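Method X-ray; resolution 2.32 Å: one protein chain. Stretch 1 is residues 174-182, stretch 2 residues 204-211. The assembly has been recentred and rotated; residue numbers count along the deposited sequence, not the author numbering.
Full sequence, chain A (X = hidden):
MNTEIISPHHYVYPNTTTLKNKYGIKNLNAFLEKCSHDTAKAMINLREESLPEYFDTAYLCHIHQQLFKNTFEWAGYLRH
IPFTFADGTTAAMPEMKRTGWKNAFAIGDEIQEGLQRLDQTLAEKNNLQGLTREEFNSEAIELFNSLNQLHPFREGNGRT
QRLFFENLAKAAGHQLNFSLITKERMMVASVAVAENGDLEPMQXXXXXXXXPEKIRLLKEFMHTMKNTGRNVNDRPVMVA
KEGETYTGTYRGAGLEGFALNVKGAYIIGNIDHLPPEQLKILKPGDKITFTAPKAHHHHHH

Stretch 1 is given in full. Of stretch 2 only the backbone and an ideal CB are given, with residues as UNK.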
# COMPACT_ATOMS: atom_id res chain seq x y z
N HIS A 174 -8.05 -11.38 9.76
CA HIS A 174 -8.66 -10.85 8.54
C HIS A 174 -7.54 -10.51 7.57
O HIS A 174 -6.38 -10.91 7.78
CB HIS A 174 -9.53 -9.61 8.83
CG HIS A 174 -10.48 -9.83 9.96
ND1 HIS A 174 -11.58 -10.65 9.85
CD2 HIS A 174 -10.46 -9.40 11.24
CE1 HIS A 174 -12.21 -10.70 11.01
NE2 HIS A 174 -11.55 -9.95 11.87
N GLN A 175 -7.86 -9.85 6.47
CA GLN A 175 -6.84 -9.46 5.51
C GLN A 175 -7.20 -8.12 4.91
O GLN A 175 -8.38 -7.75 4.84
CB GLN A 175 -6.65 -10.52 4.40
CG GLN A 175 -7.88 -10.82 3.57
CD GLN A 175 -7.67 -12.03 2.66
OE1 GLN A 175 -6.75 -12.03 1.83
NE2 GLN A 175 -8.49 -13.06 2.83
N LEU A 176 -6.17 -7.40 4.48
CA LEU A 176 -6.28 -6.16 3.74
C LEU A 176 -5.34 -6.29 2.56
O LEU A 176 -4.11 -6.32 2.74
CB LEU A 176 -5.92 -4.95 4.64
CG LEU A 176 -6.97 -4.66 5.71
CD1 LEU A 176 -6.53 -3.54 6.69
CD2 LEU A 176 -8.34 -4.30 5.08
N ASN A 177 -5.87 -6.35 1.34
CA ASN A 177 -4.99 -6.63 0.21
C ASN A 177 -4.81 -5.34 -0.60
O ASN A 177 -5.55 -5.10 -1.56
CB ASN A 177 -5.54 -7.77 -0.65
CG ASN A 177 -4.50 -8.33 -1.60
OD1 ASN A 177 -3.57 -7.61 -2.01
ND2 ASN A 177 -4.63 -9.61 -1.96
N PHE A 178 -3.73 -4.62 -0.29
CA PHE A 178 -3.53 -3.28 -0.82
C PHE A 178 -3.03 -3.32 -2.25
O PHE A 178 -3.15 -2.32 -2.97
CB PHE A 178 -2.56 -2.48 0.05
CG PHE A 178 -3.22 -1.87 1.25
CD1 PHE A 178 -4.04 -0.75 1.11
CD2 PHE A 178 -3.03 -2.42 2.50
CE1 PHE A 178 -4.65 -0.16 2.20
CE2 PHE A 178 -3.66 -1.86 3.60
CZ PHE A 178 -4.47 -0.72 3.45
N SER A 179 -2.49 -4.46 -2.67
CA SER A 179 -2.04 -4.56 -4.04
C SER A 179 -3.20 -4.51 -5.02
O SER A 179 -2.97 -4.44 -6.23
CB SER A 179 -1.20 -5.84 -4.20
OG SER A 179 -2.02 -6.94 -4.49
N LEU A 180 -4.44 -4.54 -4.55
CA LEU A 180 -5.59 -4.47 -5.44
C LEU A 180 -6.09 -3.04 -5.63
O LEU A 180 -7.07 -2.83 -6.36
CB LEU A 180 -6.72 -5.36 -4.92
CG LEU A 180 -6.32 -6.82 -4.69
CD1 LEU A 180 -7.57 -7.66 -4.43
CD2 LEU A 180 -5.52 -7.41 -5.85
N ILE A 181 -5.42 -2.07 -4.99
CA ILE A 181 -5.84 -0.66 -4.94
C ILE A 181 -4.91 0.15 -5.82
O ILE A 181 -3.70 0.13 -5.59
CB ILE A 181 -5.78 -0.12 -3.50
CG1 ILE A 181 -6.82 -0.81 -2.62
CG2 ILE A 181 -5.90 1.44 -3.47
CD1 ILE A 181 -8.19 -0.79 -3.23
N THR A 182 -5.46 0.89 -6.79
CA THR A 182 -4.67 1.79 -7.65
C THR A 182 -4.30 3.12 -6.95
O THR A 182 -4.95 3.56 -6.00
CB THR A 182 -5.40 2.15 -8.95
OG1 THR A 182 -6.55 2.97 -8.65
CG2 THR A 182 -5.80 0.92 -9.77
N UNK A 204 -15.48 1.70 1.43
CA UNK A 204 -15.64 0.87 0.23
C UNK A 204 -14.30 0.26 -0.20
O UNK A 204 -14.21 -0.95 -0.51
CB UNK A 204 -16.23 1.70 -0.91
N UNK A 205 -13.23 1.07 -0.14
CA UNK A 205 -11.87 0.58 -0.31
C UNK A 205 -11.58 -0.63 0.60
O UNK A 205 -11.20 -1.70 0.10
CB UNK A 205 -10.87 1.71 -0.02
N UNK A 206 -11.73 -0.47 1.94
CA UNK A 206 -11.44 -1.57 2.89
C UNK A 206 -12.34 -2.79 2.63
O UNK A 206 -11.91 -3.94 2.85
CB UNK A 206 -11.63 -1.09 4.33
N UNK A 207 -13.59 -2.57 2.15
CA UNK A 207 -14.47 -3.70 1.85
C UNK A 207 -13.96 -4.53 0.65
O UNK A 207 -13.89 -5.77 0.72
CB UNK A 207 -15.88 -3.19 1.57
N UNK A 208 -13.59 -3.86 -0.45
CA UNK A 208 -13.14 -4.56 -1.65
C UNK A 208 -11.91 -5.43 -1.41
O UNK A 208 -11.74 -6.47 -2.07
CB UNK A 208 -12.84 -3.55 -2.75
N UNK A 209 -11.00 -5.00 -0.52
CA UNK A 209 -9.72 -5.69 -0.31
C UNK A 209 -9.72 -6.59 0.94
O UNK A 209 -8.66 -7.12 1.31
CB UNK A 209 -8.60 -4.66 -0.19
N UNK A 210 -10.86 -6.74 1.62
CA UNK A 210 -11.04 -7.66 2.76
C UNK A 210 -12.03 -8.77 2.45
O UNK A 210 -11.88 -9.88 2.96
CB UNK A 210 -11.51 -6.89 3.99
N UNK A 211 -13.16 -8.45 1.84
CA UNK A 211 -14.12 -9.46 1.41
C UNK A 211 -13.48 -10.46 0.45
O UNK A 211 -13.07 -10.09 -0.67
CB UNK A 211 -15.33 -8.79 0.75

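Position 204 is helical, and its ideal CB has nothing of stretch 1 within 5.5 Å, so many side chains, polar ones included, would do. The residue is His204, whose NE2 is hydrogen-bonded elsewhere in the structure.

At position 205 the CA-to-CB bond runs sideways, with the ideal CB 4.9 Å from Ile181 CD1. Stretch 1 offers only carbon here, the ends of Ile181 and Phe178, so leucine, methionine or another apolar chain long enough to bend inward would suit. Leu205 takes the place: its CG lies 3.8 Å from Ile181 CD1, and its CD2 approaches Phe178 CE1 at 4.4 Å.

Position 206 also points sideways, its ideal CB 4.7 Å from Leu176 CD2. A long aliphatic or aromatic side chain could follow the flank of that leucine. Phe206 does so, bringing CE2 to 3.7 Å from Leu176 CD1.

Position 207 points away, leaving polar or charged residues free to serve. Glu207 is hydrogen-bonded through OE1 elsewhere in the structure.

Position 208 points sideways, and its ideal CB stays 5.4 Å from Ile181 CD1; many types, polar ones included, would suit. Asp208 is hydrogen-bonded through OD2 elsewhere in the structure.

Position 209 matters most. Its CB points straight at stretch 1, 3.4 Å from Asn177 O, and its carbonyl accepts a hydrogen bond from Asn177 N (N to O 2.9 Å), pinning the two backbones together. Beyond the CB lie Leu176, the Phe178 ring, Leu180 and Ile181, an apolar hollow that would suit valine, leucine, isoleucine or methionine. Ile209 fills it with both branches. CG2 meets Ile181 CD1 at 3.5 Å and Leu180 CB at 4.3 Å; on the other branch, CG1 lies 4.1 Å from Leu176 CD2, while CD1 sits over one face of the Phe178 ring, 4.2 Å from its centroid, in a CH-pi contact.

At position 210 the ideal CB is 3.4 Å from Gln175 O and 4.2 Å from Leu176 CD2, so a small residue such as alanine, serine or cysteine fits, with little room to spare. Ser210 brings CB to 3.3 Å from Gln175 O, and its OG, in the p rotamer, donates to Phe206 O at 2.6 Å, returning the hydroxyl to the preceding helical turn. A water joins the stretches, donating to Ser210 O (2.7 Å) and accepting from Gln175 N (3.0 Å).

Position 211 points away and immediately precedes a helix, where asparagine, aspartate, serine or threonine can cap. Asn211 caps a backbone N just past the stretch, and its ND2 donates to Glu207 OE2 at 2.9 Å.

Stretch 2, residues 204-211: HLFEDISN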
# COMPACT_ATOMS: atom_id res chain seq x y z
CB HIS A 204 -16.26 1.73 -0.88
CG HIS A 204 -16.49 1.00 -2.18
ND1 HIS A 204 -16.71 1.66 -3.37
CD2 HIS A 204 -16.55 -0.33 -2.47
CE1 HIS A 204 -16.87 0.77 -4.35
NE2 HIS A 204 -16.78 -0.44 -3.82
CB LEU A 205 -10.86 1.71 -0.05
CG LEU A 205 -9.40 1.48 -0.47
CD1 LEU A 205 -8.72 2.80 -0.77
CD2 LEU A 205 -8.61 0.78 0.57
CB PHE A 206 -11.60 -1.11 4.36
CG PHE A 206 -10.33 -0.49 4.99
CD1 PHE A 206 -9.71 0.66 4.44
CD2 PHE A 206 -9.80 -1.02 6.18
CE1 PHE A 206 -8.58 1.23 5.04
CE2 PHE A 206 -8.64 -0.47 6.79
CZ PHE A 206 -8.03 0.64 6.23
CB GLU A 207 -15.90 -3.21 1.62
CG GLU A 207 -16.80 -4.21 0.87
CD GLU A 207 -17.33 -5.36 1.73
OE1 GLU A 207 -17.14 -5.37 2.99
OE2 GLU A 207 -17.94 -6.29 1.12
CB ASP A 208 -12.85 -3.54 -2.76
CG ASP A 208 -14.11 -3.02 -3.41
OD1 ASP A 208 -15.22 -3.44 -2.98
OD2 ASP A 208 -14.01 -2.21 -4.35
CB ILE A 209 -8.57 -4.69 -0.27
CG1 ILE A 209 -8.66 -3.89 1.03
CG2 ILE A 209 -8.69 -3.75 -1.46
CD1 ILE A 209 -7.47 -2.97 1.22
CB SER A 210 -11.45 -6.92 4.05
OG SER A 210 -12.65 -6.21 3.88
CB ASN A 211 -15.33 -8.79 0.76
CG ASN A 211 -16.53 -9.73 0.68
OD1 ASN A 211 -16.39 -10.89 0.31
ND2 ASN A 211 -17.71 -9.23 1.05
O HOH W 1 -10.67 -10.27 5.37
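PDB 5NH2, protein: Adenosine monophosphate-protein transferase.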